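Local coordinates for protein ribonucleotide monophosphatase NagD (Escherichia coli, PDB 2C4N) that hydrolyses ribonucleoside 5'-phosphates to ribonucleosides and phosphate, using magnesium or another divalent metal ion as cofactor, at residues Ile10-Leu14 against Ile198-Asn202; Leu203-Leu208 against Met233-Pro237; Gln50-Phe56 against Asp65-Thr70. The contacts are given in a common frame with arbitrary orientation. Residue numbers count along the deposited sequence, not the author numbering.

All three contacts belong to the Rossmann-like HAD core, built on the six-stranded parallel sheet. Along the chain, contact 3 lies between the two halves of contact 1, and contact 2 follows both. Contact 1 sits at the strand ends where magnesium binds. Its centre is about 12 Å from that of contact 2 and about 15 Å from that of contact 3, and it touches both. Strand 196-200 runs on into helix 203-212, and Asp11 OD1 forms a salt bridge with Arg55 NH2 (2.8 Å). Contacts 2 and 3 do not touch. Their centres are about 26 Å apart, on opposite sides of the chain's centre. The metal site thus lies between two packed flanks of the core.

Contact 1 of 3, residues Ile10-Leu14 against Ile198-Asn202; sequences IDGVL and IVGDN. With MG (magnesium ion), chain B; PO4 (phosphate ion), chain D; PO4 (phosphate ion), chain C.
Two oxygens that cannot hydrogen-bond to each other, Asp11 O and Asp201 OD1, lie 3.0 Å apart. Magnesium holds them together. MG is bound by Asp11 O at 2.2 Å, Asp201 OD1 at 2.3 Å and O3 of the phosphate of chain D at 2.2 Å. Two waters at 2.3 Å each and Asp9 complete six ligands. One water donates to Asp201 OD2 (2.8 Å), which also accepts a hydrogen bond from Val224 N; the other donates to O4 of the chain C phosphate (2.7 Å). Asp201 has chi1 p, and its CA-to-CB bond points toward residues 10-14. The segments are closest at Gly12 and Asp201, with CA atoms 5.9 Å apart. Gly12 has phi/psi 84/0. A CB here would strike Asp201 OD2. Gly12 lies inside a tight turn closed by Leu14 N to Ile10 O (2.8 Å). Val13, chi1 t, packs its CG1 on Val199 CG1 (4.0 Å) and its CG2 against Gly200 C (3.8 Å). Asp11, chi1 m, turns its carboxylate away from 198-202 to a salt bridge with Arg55. Its N donates to O1 of the chain D phosphate (3.2 Å). This is the metal site of a HAD phosphatase; the sequence fits the HAD DxDx(T/V) pattern, with Asp9, Asp11 and Val13. Asp11 is probably an active-site residue, oriented by Arg55 for proton transfer. Residues 10-14 follow strand 5-9, and residues 198-200 end the adjacent parallel strand 196-200. Val13 also touches Cys8 of the former strand and Val220 of strand 216-220, on the far side of 196-200.

Contact 2 of 3, residues Leu203-Leu208 against Met233-Pro237; sequences LRTDIL and MPFRP. With PO4 (phosphate ion), chain C.
Leu203 and Ile207 point their CA-to-CB bonds toward residues 233-237, one turn apart on the first part of helix 203-212. Met233 and Phe235 point back at them. The CA atoms come nearest at Ile207 and Pro237 (6.7 Å). The helix opens with a wider pi-type turn, marked by a weak bond from Leu208 N to Leu203 O (3.1 Å). Residues 233-237 have no regular structure. Leu203 is mt. Its CD2 meets Pro237 CG at 3.7 Å, and its CD1 meets Met233 CG at 4.1 Å. Met233 is mmt, and its CE lies over one face of the Arg204 guanidinium, 3.5 Å from Arg204 NH2. The packing joins helix 203-212, which leads from strand 196-200 to strand 216-220, to the loop before strand 239-241, an outermost strand of this chain's sheet, on one flank of the Rossmann-like HAD core. Phe235 has chi1 p and chi2 87°. Its CE1 meets Ile207 CG2 at 3.7 Å at the ring edge. Ile207 is mm, and its CG2 also lies 4.2 Å from Pro237 CG. Leu208, tp, brings its CD1 to 3.5 Å from Phe235 CE2. Phe78 of the second subunit packs on Phe235 too. Thr205, chi1 p, faces another way. Its OG1 donates to O4 of the chain C phosphate (2.7 Å), consistent with a place in the substrate site, as in related enzymes.

Contact 3 of 3, residues Gln50-Phe56 against Asp65-Thr70; sequences QDLANRF and DSVFYT
Phe68 lays one face of its ring over Leu52 CB, which stands 3.4 Å from the ring centroid and 9° off the normal, a CH-pi contact. The ring is set by chi1 m and chi2 97°. Its edge points at the face of Phe56 in a T-shaped pair, with centroids 5.0 Å apart and planes at 76°; Phe68 CE2 is 3.7 Å from Phe56 CE1. Ala53 CB lies 4.0 Å from Phe68 CE1. Leu52, mt, also reaches Thr70, with Leu52 CD1 3.7 Å from Thr70 CG2. Leu52 and Phe68 have CA atoms 7.3 Å apart. The axes of helix 50-56 and strand 68-70 approach to 9.2 Å, with N-to-C directions at 122°. Residues 65-67 form a short 3-10 turn before the strand. At the exposed end Gln50 NE2 donates to Asn54 OD1 (3.2 Å). From the same helix, Arg55 forms a salt bridge with Asp11. This is the return half of a beta-alpha-beta crossover: strand 38-42, helix 49-58, strand 68-70. Phe56 and Phe68 both rest on Leu40 of strand 38-42, beside strand 68-70, an outermost strand of this chain's sheet, and Thr70 caps helix 71-80.

Contact 1 of 3, residues Ile10-Leu14 against Ile198-Asn202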
loop_
_atom_site.group_PDB
_atom_site.type_symbol
_atom_site.label_atom_id
_atom_site.label_comp_id
_atom_site.label_asym_id
_atom_site.label_seq_id
_atom_site.Cartn_x
_atom_site.Cartn_y
_atom_site.Cartn_z
ATOM N N ILE A 10 -17.479 20.242 12.694
ATOM C CA ILE A 10 -17.442 20.537 14.124
ATOM C C ILE A 10 -16.064 20.679 14.758
ATOM O O ILE A 10 -15.662 21.775 15.146
ATOM C CB ILE A 10 -18.259 19.471 14.909
ATOM C CG1 ILE A 10 -19.742 19.624 14.559
ATOM C CG2 ILE A 10 -18.033 19.618 16.417
ATOM C CD1 ILE A 10 -20.638 18.530 15.117
ATOM N N ASP A 11 -15.334 19.575 14.859
ATOM C CA ASP A 11 -14.022 19.601 15.496
ATOM C C ASP A 11 -12.953 20.403 14.765
ATOM O O ASP A 11 -12.715 20.205 13.580
ATOM C CB ASP A 11 -13.561 18.164 15.741
ATOM C CG ASP A 11 -14.478 17.431 16.705
ATOM O OD1 ASP A 11 -14.589 17.882 17.863
ATOM O OD2 ASP A 11 -15.097 16.423 16.306
ATOM N N GLY A 12 -12.313 21.319 15.487
ATOM C CA GLY A 12 -11.280 22.147 14.888
ATOM C C GLY A 12 -11.855 23.359 14.179
ATOM O O GLY A 12 -11.117 24.169 13.622
ATOM N N VAL A 13 -13.180 23.481 14.207
ATOM C CA VAL A 13 -13.881 24.585 13.561
ATOM C C VAL A 13 -14.797 25.305 14.556
ATOM O O VAL A 13 -14.694 26.517 14.748
ATOM C CB VAL A 13 -14.747 24.073 12.384
ATOM C CG1 VAL A 13 -15.509 25.233 11.752
ATOM C CG2 VAL A 13 -13.861 23.376 11.345
ATOM N N LEU A 14 -15.684 24.547 15.192
ATOM C CA LEU A 14 -16.627 25.109 16.152
ATOM C C LEU A 14 -16.230 24.738 17.571
ATOM O O LEU A 14 -16.470 25.495 18.518
ATOM C CB LEU A 14 -18.041 24.586 15.859
ATOM C CG LEU A 14 -18.624 24.977 14.493
ATOM C CD1 LEU A 14 -19.985 24.323 14.286
ATOM C CD2 LEU A 14 -18.749 26.487 14.418
ATOM N N ILE A 198 -19.270 24.522 2.421
ATOM C CA ILE A 198 -18.904 23.688 3.549
ATOM C C ILE A 198 -17.722 24.377 4.202
ATOM O O ILE A 198 -16.833 24.876 3.514
ATOM C CB ILE A 198 -18.504 22.245 3.138
ATOM C CG1 ILE A 198 -17.996 21.490 4.377
ATOM C CG2 ILE A 198 -17.439 22.269 2.043
ATOM C CD1 ILE A 198 -17.863 19.994 4.171
ATOM N N VAL A 199 -17.736 24.440 5.527
ATOM C CA VAL A 199 -16.652 25.053 6.282
ATOM C C VAL A 199 -15.946 23.920 7.022
ATOM O O VAL A 199 -16.593 23.121 7.698
ATOM C CB VAL A 199 -17.185 26.070 7.327
ATOM C CG1 VAL A 199 -16.024 26.700 8.079
ATOM C CG2 VAL A 199 -18.016 27.145 6.644
ATOM N N GLY A 200 -14.628 23.836 6.883
ATOM C CA GLY A 200 -13.896 22.777 7.559
ATOM C C GLY A 200 -12.457 23.150 7.834
ATOM O O GLY A 200 -11.952 24.129 7.284
ATOM N N ASP A 201 -11.791 22.364 8.676
ATOM C CA ASP A 201 -10.400 22.632 9.032
ATOM C C ASP A 201 -9.415 21.637 8.428
ATOM O O ASP A 201 -8.203 21.838 8.518
ATOM C CB ASP A 201 -10.230 22.607 10.549
ATOM C CG ASP A 201 -10.517 21.245 11.133
ATOM O OD1 ASP A 201 -11.621 20.736 10.871
ATOM O OD2 ASP A 201 -9.650 20.684 11.840
ATOM N N ASN A 202 -9.925 20.567 7.825
ATOM C CA ASN A 202 -9.055 19.552 7.236
ATOM C C ASN A 202 -9.128 19.517 5.712
ATOM O O ASN A 202 -10.128 19.091 5.134
ATOM C CB ASN A 202 -9.415 18.169 7.782
ATOM C CG ASN A 202 -8.336 17.139 7.507
ATOM O OD1 ASN A 202 -7.602 17.245 6.526
ATOM N ND2 ASN A 202 -8.238 16.136 8.371
HETATM MG MG MG B . -12.531 18.882 11.811
HETATM P P PO4 D . -14.802 16.155 12.790
HETATM O O1 PO4 D . -15.992 16.881 13.299
HETATM O O2 PO4 D . -15.143 15.468 11.521
HETATM O O3 PO4 D . -13.705 17.107 12.554
HETATM O O4 PO4 D . -14.370 15.155 13.800
HETATM P P PO4 C . -11.869 14.304 9.982
HETATM O O1 PO4 C . -12.682 14.240 11.221
HETATM O O2 PO4 C . -10.466 14.637 10.326
HETATM O O3 PO4 C . -11.910 12.990 9.296
HETATM O O4 PO4 C . -12.419 15.346 9.081
HETATM O O HOH W 1 -10.468 18.155 12.633
HETATM O O HOH W 2 -12.201 17.970 9.707
#

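Contact 2 of 3, residues Leu203-Leu208 against Met233-Pro237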
loop_
_atom_site.group_PDB
_atom_site.type_symbol
_atom_site.label_atom_id
_atom_site.label_comp_id
_atom_site.label_asym_id
_atom_site.label_seq_id
_atom_site.Cartn_x
_atom_site.Cartn_y
_atom_site.Cartn_z
ATOM N N LEU A 203 -8.051 19.949 5.064
ATOM C CA LEU A 203 -7.990 19.968 3.610
ATOM C C LEU A 203 -8.265 18.608 2.991
ATOM O O LEU A 203 -8.933 18.510 1.964
ATOM C CB LEU A 203 -6.609 20.449 3.151
ATOM C CG LEU A 203 -6.350 21.960 3.162
ATOM C CD1 LEU A 203 -4.859 22.229 3.081
ATOM C CD2 LEU A 203 -7.078 22.607 1.990
ATOM N N ARG A 204 -7.753 17.561 3.627
ATOM C CA ARG A 204 -7.902 16.206 3.108
ATOM C C ARG A 204 -9.234 15.517 3.367
ATOM O O ARG A 204 -9.453 14.406 2.890
ATOM C CB ARG A 204 -6.749 15.339 3.621
ATOM C CG ARG A 204 -5.397 15.872 3.173
ATOM C CD ARG A 204 -4.222 15.056 3.688
ATOM N NE ARG A 204 -2.956 15.706 3.349
ATOM C CZ ARG A 204 -2.444 15.771 2.122
ATOM N NH1 ARG A 204 -3.081 15.216 1.097
ATOM N NH2 ARG A 204 -1.303 16.417 1.913
ATOM N N THR A 205 -10.125 16.163 4.112
ATOM C CA THR A 205 -11.424 15.560 4.386
ATOM C C THR A 205 -12.586 16.511 4.095
ATOM O O THR A 205 -13.379 16.263 3.188
ATOM C CB THR A 205 -11.504 15.041 5.843
ATOM O OG1 THR A 205 -11.360 16.129 6.760
ATOM C CG2 THR A 205 -10.387 14.023 6.107
ATOM N N ASP A 206 -12.688 17.604 4.845
ATOM C CA ASP A 206 -13.773 18.561 4.617
ATOM C C ASP A 206 -13.684 19.195 3.235
ATOM O O ASP A 206 -14.646 19.200 2.468
ATOM C CB ASP A 206 -13.731 19.689 5.650
ATOM C CG ASP A 206 -13.756 19.183 7.068
ATOM O OD1 ASP A 206 -14.766 18.557 7.454
ATOM O OD2 ASP A 206 -12.761 19.416 7.788
ATOM N N ILE A 207 -12.510 19.729 2.920
ATOM C CA ILE A 207 -12.318 20.408 1.653
ATOM C C ILE A 207 -12.362 19.473 0.450
ATOM O O ILE A 207 -13.041 19.763 -0.536
ATOM C CB ILE A 207 -10.997 21.202 1.669
ATOM C CG1 ILE A 207 -10.898 22.004 2.977
ATOM C CG2 ILE A 207 -10.946 22.145 0.471
ATOM C CD1 ILE A 207 -12.057 22.982 3.216
ATOM N N LEU A 208 -11.658 18.348 0.540
ATOM C CA LEU A 208 -11.638 17.376 -0.549
ATOM C C LEU A 208 -13.052 16.878 -0.860
ATOM O O LEU A 208 -13.451 16.811 -2.025
ATOM C CB LEU A 208 -10.734 16.191 -0.190
ATOM C CG LEU A 208 -10.652 15.029 -1.191
ATOM C CD1 LEU A 208 -10.152 15.529 -2.538
ATOM C CD2 LEU A 208 -9.727 13.953 -0.644
ATOM N N MET A 233 -1.337 21.831 -2.968
ATOM C CA MET A 233 -2.641 21.192 -3.135
ATOM C C MET A 233 -3.208 21.292 -4.550
ATOM O O MET A 233 -3.283 22.380 -5.131
ATOM C CB MET A 233 -3.655 21.788 -2.144
ATOM C CG MET A 233 -3.619 21.199 -0.732
ATOM S SD MET A 233 -4.479 19.613 -0.633
ATOM C CE MET A 233 -3.596 18.767 0.697
ATOM N N PRO A 234 -3.602 20.146 -5.127
ATOM C CA PRO A 234 -4.176 20.076 -6.471
ATOM C C PRO A 234 -5.303 21.080 -6.657
ATOM O O PRO A 234 -5.373 21.791 -7.663
ATOM C CB PRO A 234 -4.673 18.631 -6.561
ATOM C CG PRO A 234 -4.676 18.138 -5.115
ATOM C CD PRO A 234 -3.455 18.794 -4.571
ATOM N N PHE A 235 -6.201 21.106 -5.677
ATOM C CA PHE A 235 -7.347 22.011 -5.665
ATOM C C PHE A 235 -7.127 22.877 -4.432
ATOM O O PHE A 235 -6.349 22.517 -3.552
ATOM C CB PHE A 235 -8.639 21.205 -5.494
ATOM C CG PHE A 235 -8.639 20.352 -4.265
ATOM C CD1 PHE A 235 -9.068 20.864 -3.040
ATOM C CD2 PHE A 235 -8.120 19.064 -4.310
ATOM C CE1 PHE A 235 -8.973 20.103 -1.879
ATOM C CE2 PHE A 235 -8.020 18.295 -3.160
ATOM C CZ PHE A 235 -8.444 18.813 -1.941
ATOM N N ARG A 236 -7.805 24.012 -4.364
ATOM C CA ARG A 236 -7.671 24.882 -3.213
ATOM C C ARG A 236 -9.031 25.393 -2.752
ATOM O O ARG A 236 -9.997 25.413 -3.517
ATOM C CB ARG A 236 -6.728 26.042 -3.535
ATOM C CG ARG A 236 -5.276 25.612 -3.699
ATOM C CD ARG A 236 -4.429 26.766 -4.172
ATOM N NE ARG A 236 -3.011 26.432 -4.225
ATOM C CZ ARG A 236 -2.079 27.240 -4.718
ATOM N NH1 ARG A 236 -2.416 28.428 -5.201
ATOM N NH2 ARG A 236 -0.809 26.864 -4.725
ATOM N N PRO A 237 -9.121 25.817 -1.485
ATOM C CA PRO A 237 -10.375 26.324 -0.926
ATOM C C PRO A 237 -10.850 27.591 -1.621
ATOM O O PRO A 237 -10.041 28.369 -2.128
ATOM C CB PRO A 237 -10.020 26.591 0.539
ATOM C CG PRO A 237 -8.805 25.705 0.802
ATOM C CD PRO A 237 -8.041 25.866 -0.483
HETATM P P PO4 C . -11.869 14.304 9.982
HETATM O O1 PO4 C . -12.682 14.240 11.221
HETATM O O2 PO4 C . -10.466 14.637 10.326
HETATM O O3 PO4 C . -11.910 12.990 9.296
HETATM O O4 PO4 C . -12.419 15.346 9.081
#

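Contact 3 of 3, residues Gln50-Phe56 against Asp65-Thr70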
loop_
_atom_site.group_PDB
_atom_site.type_symbol
_atom_site.label_atom_id
_atom_site.label_comp_id
_atom_site.label_asym_id
_atom_site.label_seq_id
_atom_site.Cartn_x
_atom_site.Cartn_y
_atom_site.Cartn_z
ATOM N N GLN A 50 -28.609 14.732 20.443
ATOM C CA GLN A 50 -28.817 15.340 21.744
ATOM C C GLN A 50 -27.527 15.440 22.506
ATOM O O GLN A 50 -27.294 16.411 23.169
ATOM C CB GLN A 50 -29.896 14.610 22.544
ATOM C CG GLN A 50 -30.386 15.323 23.796
ATOM C CD GLN A 50 -31.075 16.664 23.502
ATOM O OE1 GLN A 50 -32.219 16.700 23.069
ATOM N NE2 GLN A 50 -30.369 17.749 23.744
ATOM N N ASP A 51 -26.687 14.430 22.393
ATOM C CA ASP A 51 -25.389 14.451 23.072
ATOM C C ASP A 51 -24.598 15.650 22.572
ATOM O O ASP A 51 -23.979 16.374 23.347
ATOM C CB ASP A 51 -24.562 13.193 22.770
ATOM C CG ASP A 51 -25.117 11.938 23.412
ATOM O OD1 ASP A 51 -25.745 12.032 24.489
ATOM O OD2 ASP A 51 -24.899 10.845 22.841
ATOM N N LEU A 52 -24.609 15.840 21.256
ATOM C CA LEU A 52 -23.882 16.940 20.642
ATOM C C LEU A 52 -24.449 18.286 21.057
ATOM O O LEU A 52 -23.697 19.217 21.325
ATOM C CB LEU A 52 -23.901 16.796 19.120
ATOM C CG LEU A 52 -22.964 15.692 18.613
ATOM C CD1 LEU A 52 -23.281 15.359 17.165
ATOM C CD2 LEU A 52 -21.519 16.150 18.769
ATOM N N ALA A 53 -25.774 18.389 21.119
ATOM C CA ALA A 53 -26.402 19.642 21.528
ATOM C C ALA A 53 -26.024 19.952 22.979
ATOM O O ALA A 53 -25.772 21.105 23.328
ATOM C CB ALA A 53 -27.922 19.548 21.380
ATOM N N ASN A 54 -26.017 18.941 23.809
ATOM C CA ASN A 54 -25.604 19.125 25.168
ATOM C C ASN A 54 -24.138 19.544 25.321
ATOM O O ASN A 54 -23.812 20.385 26.093
ATOM C CB ASN A 54 -25.900 17.914 26.005
ATOM C CG ASN A 54 -27.364 17.672 26.169
ATOM O OD1 ASN A 54 -28.138 18.512 25.849
ATOM N ND2 ASN A 54 -27.717 16.525 26.670
ATOM N N ARG A 55 -23.289 18.911 24.529
ATOM C CA ARG A 55 -21.865 19.239 24.518
ATOM C C ARG A 55 -21.680 20.702 24.116
ATOM O O ARG A 55 -20.897 21.432 24.727
ATOM C CB ARG A 55 -21.134 18.323 23.533
ATOM C CG ARG A 55 -19.678 18.680 23.279
ATOM C CD ARG A 55 -19.106 17.787 22.185
ATOM N NE ARG A 55 -17.809 18.248 21.692
ATOM C CZ ARG A 55 -17.266 17.833 20.553
ATOM N NH1 ARG A 55 -17.909 16.951 19.799
ATOM N NH2 ARG A 55 -16.091 18.304 20.159
ATOM N N PHE A 56 -22.407 21.130 23.087
ATOM C CA PHE A 56 -22.333 22.509 22.608
ATOM C C PHE A 56 -22.869 23.486 23.654
ATOM O O PHE A 56 -22.270 24.531 23.911
ATOM C CB PHE A 56 -23.138 22.671 21.315
ATOM C CG PHE A 56 -22.330 22.458 20.056
ATOM C CD1 PHE A 56 -21.633 21.273 19.845
ATOM C CD2 PHE A 56 -22.274 23.449 19.082
ATOM C CE1 PHE A 56 -20.885 21.075 18.673
ATOM C CE2 PHE A 56 -21.534 23.265 17.910
ATOM C CZ PHE A 56 -20.837 22.072 17.707
ATOM N N ASP A 65 -31.045 20.098 18.273
ATOM C CA ASP A 65 -30.551 18.726 18.084
ATOM C C ASP A 65 -30.535 18.384 16.601
ATOM O O ASP A 65 -29.661 17.669 16.105
ATOM C CB ASP A 65 -31.498 17.718 18.741
ATOM C CG ASP A 65 -31.387 17.689 20.241
ATOM O OD1 ASP A 65 -30.868 18.662 20.825
ATOM O OD2 ASP A 65 -31.842 16.688 20.835
ATOM N N SER A 66 -31.548 18.895 15.914
ATOM C CA SER A 66 -31.764 18.642 14.498
ATOM C C SER A 66 -30.682 19.053 13.515
ATOM O O SER A 66 -30.635 18.524 12.405
ATOM C CB SER A 66 -33.073 19.294 14.059
ATOM O OG SER A 66 -32.996 20.708 14.148
ATOM N N VAL A 67 -29.822 19.994 13.891
ATOM C CA VAL A 67 -28.792 20.425 12.959
ATOM C C VAL A 67 -27.619 19.465 12.853
ATOM O O VAL A 67 -26.906 19.483 11.852
ATOM C CB VAL A 67 -28.243 21.841 13.295
ATOM C CG1 VAL A 67 -29.367 22.852 13.246
ATOM C CG2 VAL A 67 -27.557 21.845 14.659
ATOM N N PHE A 68 -27.426 18.608 13.853
ATOM C CA PHE A 68 -26.301 17.675 13.816
ATOM C C PHE A 68 -26.457 16.503 12.858
ATOM O O PHE A 68 -27.542 15.948 12.693
ATOM C CB PHE A 68 -25.999 17.135 15.220
ATOM C CG PHE A 68 -25.548 18.187 16.179
ATOM C CD1 PHE A 68 -26.450 18.786 17.058
ATOM C CD2 PHE A 68 -24.229 18.637 16.156
ATOM C CE1 PHE A 68 -26.042 19.824 17.896
ATOM C CE2 PHE A 68 -23.817 19.670 16.989
ATOM C CZ PHE A 68 -24.725 20.265 17.860
ATOM N N TYR A 69 -25.352 16.136 12.217
ATOM C CA TYR A 69 -25.344 15.008 11.296
ATOM C C TYR A 69 -24.004 14.307 11.482
ATOM O O TYR A 69 -22.952 14.883 11.212
ATOM C CB TYR A 69 -25.498 15.488 9.847
ATOM C CG TYR A 69 -25.970 14.411 8.899
ATOM C CD1 TYR A 69 -27.136 13.691 9.161
ATOM C CD2 TYR A 69 -25.257 14.112 7.736
ATOM C CE1 TYR A 69 -27.586 12.695 8.290
ATOM C CE2 TYR A 69 -25.696 13.119 6.857
ATOM C CZ TYR A 69 -26.859 12.415 7.139
ATOM O OH TYR A 69 -27.298 11.433 6.275
ATOM N N THR A 70 -24.046 13.073 11.969
ATOM C CA THR A 70 -22.832 12.304 12.207
ATOM C C THR A 70 -22.700 11.185 11.184
ATOM O O THR A 70 -23.638 10.896 10.441
ATOM C CB THR A 70 -22.862 11.644 13.591
ATOM O OG1 THR A 70 -23.808 10.568 13.573
ATOM C CG2 THR A 70 -23.281 12.652 14.658
#